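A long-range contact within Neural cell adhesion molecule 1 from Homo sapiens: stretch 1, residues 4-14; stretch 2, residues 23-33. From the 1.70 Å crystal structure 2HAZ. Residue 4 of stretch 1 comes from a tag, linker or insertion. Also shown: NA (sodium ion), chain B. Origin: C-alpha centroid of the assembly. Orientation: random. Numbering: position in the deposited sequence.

Stretch 1 (4-14) MDTPSSPSIDQ
Stretch 2 23-33: QVQFDEPEATG

Stretch 1 runs as an extended loop into strand 11-14, and stretch 2 runs the other way, strand 23-27 leading into a proline-containing loop; the N-to-C directions of the strands differ by 131°, their axes approach to 4.3 Å, and 816 Å² is buried in all. M4, a tag residue, only grazes the contact. The D5 amide (phi/psi -115/-178) donates to G33 O (D5 N to G33 O, 3.1 Å), while G33 CA lies 3.4 Å from D5 O in a CA-H...O contact. G33 sits at 92/-20, and a CB there would lie 2.1 Å from D5 O and 2.6 Å from T6 O, so the close approach needs glycine. T6 (-69/160) turns its CB away. P7 (-65/158) has its CA 4.4 Å from G33 CA and sets CB 4.2 Å from P29 CG.

S8 (-78/180) points toward stretch 2 and pairs with A31 twice: S8 N donates to A31 O at 2.9 Å, and A31 N donates to S8 OG at 3.1 Å, closing a ring, with S8 chi1 at p (67°). A water joins S8 OG, S9 O and E30 N, each 2.7 Å from its oxygen, donating to S9 O and accepting from E30 N. P10 (-69/165), its CA 4.5 Å from P29 CA, makes apolar contacts on two fronts, CB 4.3 Å from F26 CD1 and CG 4.3 Å from P29 CG.

The antiparallel ladder begins at S11 (-117/133, m), a hydrogen-bonded pair with D27 (-103/140), CA-CA 4.9 Å: S11 N donates to D27 O at 3.1 Å, and D27 N to S11 O at a short 2.6 Å. I12 (-90/120, mt) faces F26 (-143/159, chi1 p) as a non-hydrogen-bonded pair, CA-CA 4.2 Å; both side chains leave on the sheet face opposite S11 and D27, and I12 CG2 packs 4.0 Å from V24 CG1 (V24 chi1 t).

D13, at -80/-59, departs from the extended backbone angles of S11 and I12. Its amide reaches Q25 O (D13 N to Q25 O, 2.7 Å), and Q14 N also approaches Q25 O in a weak bond of 3.5 Å. D13 CB points toward stretch 2; with D13 and D27 both m at chi1, both carboxylates chelate sodium: NA to D13 OD1 2.6 Å and OD2 2.4 Å, NA to D27 OD1 2.3 Å and OD2 2.4 Å. The cation offsets the repulsion of D13 OD1 and D27 OD2, just 3.1 Å apart. Q14 (-155/164, pt) accepts from Q25 (Q25 N to Q14 O, 2.7 Å).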

# COMPACT_ATOMS: atom_id res chain seq x y z
N MET A 4 15.41 -4.52 -17.67
CA MET A 4 14.12 -4.50 -17.00
C MET A 4 14.08 -3.29 -16.12
O MET A 4 15.11 -2.83 -15.63
CB MET A 4 13.99 -5.74 -16.11
CG MET A 4 14.61 -7.04 -16.66
SD MET A 4 16.35 -6.99 -17.21
CE MET A 4 17.23 -6.74 -15.69
N ASP A 5 12.89 -2.75 -15.89
CA ASP A 5 12.78 -1.75 -14.84
C ASP A 5 11.92 -2.19 -13.66
O ASP A 5 11.43 -3.31 -13.60
CB ASP A 5 12.40 -0.37 -15.38
CG ASP A 5 11.33 -0.42 -16.44
OD1 ASP A 5 11.52 0.22 -17.50
OD2 ASP A 5 10.31 -1.08 -16.21
N THR A 6 11.78 -1.27 -12.72
CA THR A 6 10.93 -1.45 -11.56
C THR A 6 9.45 -1.42 -12.01
O THR A 6 9.16 -0.95 -13.12
CB THR A 6 11.24 -0.33 -10.56
OG1 THR A 6 11.29 0.92 -11.26
CG2 THR A 6 12.59 -0.57 -9.90
N PRO A 7 8.51 -1.96 -11.19
CA PRO A 7 7.08 -2.02 -11.54
C PRO A 7 6.38 -0.67 -11.69
O PRO A 7 6.82 0.35 -11.13
CB PRO A 7 6.47 -2.79 -10.37
CG PRO A 7 7.61 -3.52 -9.74
CD PRO A 7 8.76 -2.58 -9.87
N SER A 8 5.27 -0.66 -12.42
CA SER A 8 4.43 0.52 -12.46
C SER A 8 3.61 0.54 -11.17
O SER A 8 3.75 -0.38 -10.34
CB SER A 8 3.50 0.53 -13.69
OG SER A 8 2.54 -0.51 -13.60
N SER A 9 2.77 1.55 -10.99
CA SER A 9 2.12 1.75 -9.69
C SER A 9 0.95 0.81 -9.48
O SER A 9 0.21 0.53 -10.43
CB SER A 9 1.69 3.20 -9.50
OG SER A 9 0.78 3.58 -10.50
N PRO A 10 0.78 0.32 -8.23
CA PRO A 10 -0.46 -0.35 -7.87
C PRO A 10 -1.58 0.69 -7.84
O PRO A 10 -1.29 1.89 -7.84
CB PRO A 10 -0.18 -0.90 -6.46
CG PRO A 10 1.30 -0.81 -6.29
CD PRO A 10 1.73 0.35 -7.10
N SER A 11 -2.83 0.23 -7.84
CA SER A 11 -3.98 1.13 -7.69
C SER A 11 -4.70 0.77 -6.41
O SER A 11 -4.96 -0.40 -6.19
CB SER A 11 -4.97 0.95 -8.85
OG SER A 11 -4.56 1.66 -10.00
N ILE A 12 -5.03 1.76 -5.59
CA ILE A 12 -5.89 1.55 -4.41
C ILE A 12 -7.37 1.74 -4.79
O ILE A 12 -7.78 2.81 -5.25
CB ILE A 12 -5.49 2.44 -3.20
CG1 ILE A 12 -4.06 2.13 -2.71
CG2 ILE A 12 -6.48 2.27 -2.05
CD1 ILE A 12 -3.49 3.10 -1.65
N ASP A 13 -8.15 0.69 -4.62
CA ASP A 13 -9.58 0.73 -4.91
C ASP A 13 -10.37 1.40 -3.79
O ASP A 13 -11.04 2.42 -4.01
CB ASP A 13 -10.11 -0.68 -5.20
CG ASP A 13 -9.75 -1.16 -6.62
OD1 ASP A 13 -8.96 -0.48 -7.32
OD2 ASP A 13 -10.26 -2.21 -7.04
N GLN A 14 -10.27 0.84 -2.59
CA GLN A 14 -10.86 1.42 -1.38
C GLN A 14 -10.12 0.95 -0.14
O GLN A 14 -9.34 -0.01 -0.19
CB GLN A 14 -12.35 1.06 -1.26
CG GLN A 14 -12.63 -0.42 -1.07
CD GLN A 14 -14.10 -0.71 -0.93
OE1 GLN A 14 -14.87 -0.52 -1.87
NE2 GLN A 14 -14.51 -1.19 0.24
N GLN A 23 -8.13 -2.30 6.07
CA GLN A 23 -7.90 -3.18 4.92
C GLN A 23 -7.79 -2.36 3.64
O GLN A 23 -8.74 -1.68 3.22
CB GLN A 23 -9.00 -4.24 4.79
CG GLN A 23 -9.50 -4.86 6.11
CD GLN A 23 -8.55 -5.86 6.68
OE1 GLN A 23 -8.52 -7.02 6.26
NE2 GLN A 23 -7.77 -5.43 7.66
N VAL A 24 -6.62 -2.40 3.00
CA VAL A 24 -6.37 -1.60 1.81
C VAL A 24 -6.62 -2.49 0.60
O VAL A 24 -5.87 -3.45 0.37
CB VAL A 24 -4.93 -0.97 1.81
CG1 VAL A 24 -4.69 -0.15 0.55
CG2 VAL A 24 -4.69 -0.08 3.06
N GLN A 25 -7.68 -2.20 -0.15
CA GLN A 25 -7.96 -2.95 -1.38
C GLN A 25 -7.24 -2.33 -2.55
O GLN A 25 -7.40 -1.14 -2.83
CB GLN A 25 -9.45 -2.91 -1.70
CG GLN A 25 -10.28 -3.86 -0.91
CD GLN A 25 -11.67 -3.95 -1.48
OE1 GLN A 25 -11.87 -3.94 -2.71
NE2 GLN A 25 -12.66 -4.05 -0.60
N PHE A 26 -6.51 -3.16 -3.29
CA PHE A 26 -5.63 -2.66 -4.34
C PHE A 26 -5.59 -3.57 -5.57
O PHE A 26 -5.90 -4.77 -5.48
CB PHE A 26 -4.21 -2.46 -3.79
CG PHE A 26 -3.41 -3.74 -3.68
CD1 PHE A 26 -2.50 -4.10 -4.68
CD2 PHE A 26 -3.57 -4.58 -2.60
CE1 PHE A 26 -1.77 -5.28 -4.58
CE2 PHE A 26 -2.83 -5.75 -2.49
CZ PHE A 26 -1.94 -6.10 -3.48
N ASP A 27 -5.17 -2.98 -6.70
CA ASP A 27 -4.88 -3.70 -7.96
C ASP A 27 -3.39 -3.83 -8.14
O ASP A 27 -2.65 -2.88 -7.89
CB ASP A 27 -5.33 -2.89 -9.17
CG ASP A 27 -6.77 -2.60 -9.18
OD1 ASP A 27 -7.55 -3.48 -8.75
OD2 ASP A 27 -7.14 -1.49 -9.62
N GLU A 28 -2.96 -4.99 -8.62
CA GLU A 28 -1.57 -5.19 -9.06
C GLU A 28 -1.16 -4.16 -10.12
O GLU A 28 -2.02 -3.66 -10.85
CB GLU A 28 -1.40 -6.60 -9.62
CG GLU A 28 -1.58 -7.72 -8.61
CD GLU A 28 -3.05 -8.13 -8.42
OE1 GLU A 28 -3.95 -7.47 -9.00
OE2 GLU A 28 -3.30 -9.11 -7.70
N PRO A 29 0.15 -3.84 -10.20
CA PRO A 29 0.69 -3.00 -11.27
C PRO A 29 0.30 -3.51 -12.67
O PRO A 29 0.19 -4.72 -12.87
CB PRO A 29 2.21 -3.14 -11.08
CG PRO A 29 2.38 -3.36 -9.62
CD PRO A 29 1.20 -4.24 -9.23
N GLU A 30 0.06 -2.60 -13.62
CA GLU A 30 -0.20 -3.01 -15.00
C GLU A 30 1.05 -3.70 -15.56
O GLU A 30 0.97 -4.73 -16.23
CB GLU A 30 -0.58 -1.82 -15.87
CG GLU A 30 -1.94 -1.21 -15.55
CD GLU A 30 -3.10 -1.99 -16.13
OE1 GLU A 30 -3.95 -2.46 -15.34
OE2 GLU A 30 -3.18 -2.12 -17.38
N ALA A 31 2.21 -3.12 -15.25
CA ALA A 31 3.48 -3.67 -15.67
C ALA A 31 4.34 -4.06 -14.47
O ALA A 31 4.53 -3.27 -13.55
CB ALA A 31 4.23 -2.68 -16.55
N THR A 32 4.84 -5.29 -14.51
CA THR A 32 5.82 -5.77 -13.55
C THR A 32 7.16 -5.04 -13.75
O THR A 32 8.02 -5.08 -12.88
CB THR A 32 6.03 -7.28 -13.69
OG1 THR A 32 6.39 -7.60 -15.05
CG2 THR A 32 4.76 -8.04 -13.32
N GLY A 33 7.30 -4.38 -14.90
CA GLY A 33 8.57 -3.77 -15.30
C GLY A 33 9.43 -4.70 -16.14
O GLY A 33 10.35 -4.26 -16.86
NA NA B . -9.40 -2.17 -9.27
O HOH W 1 -0.04 0.01 -13.09
O HOH W 2 -2.85 -0.31 -11.38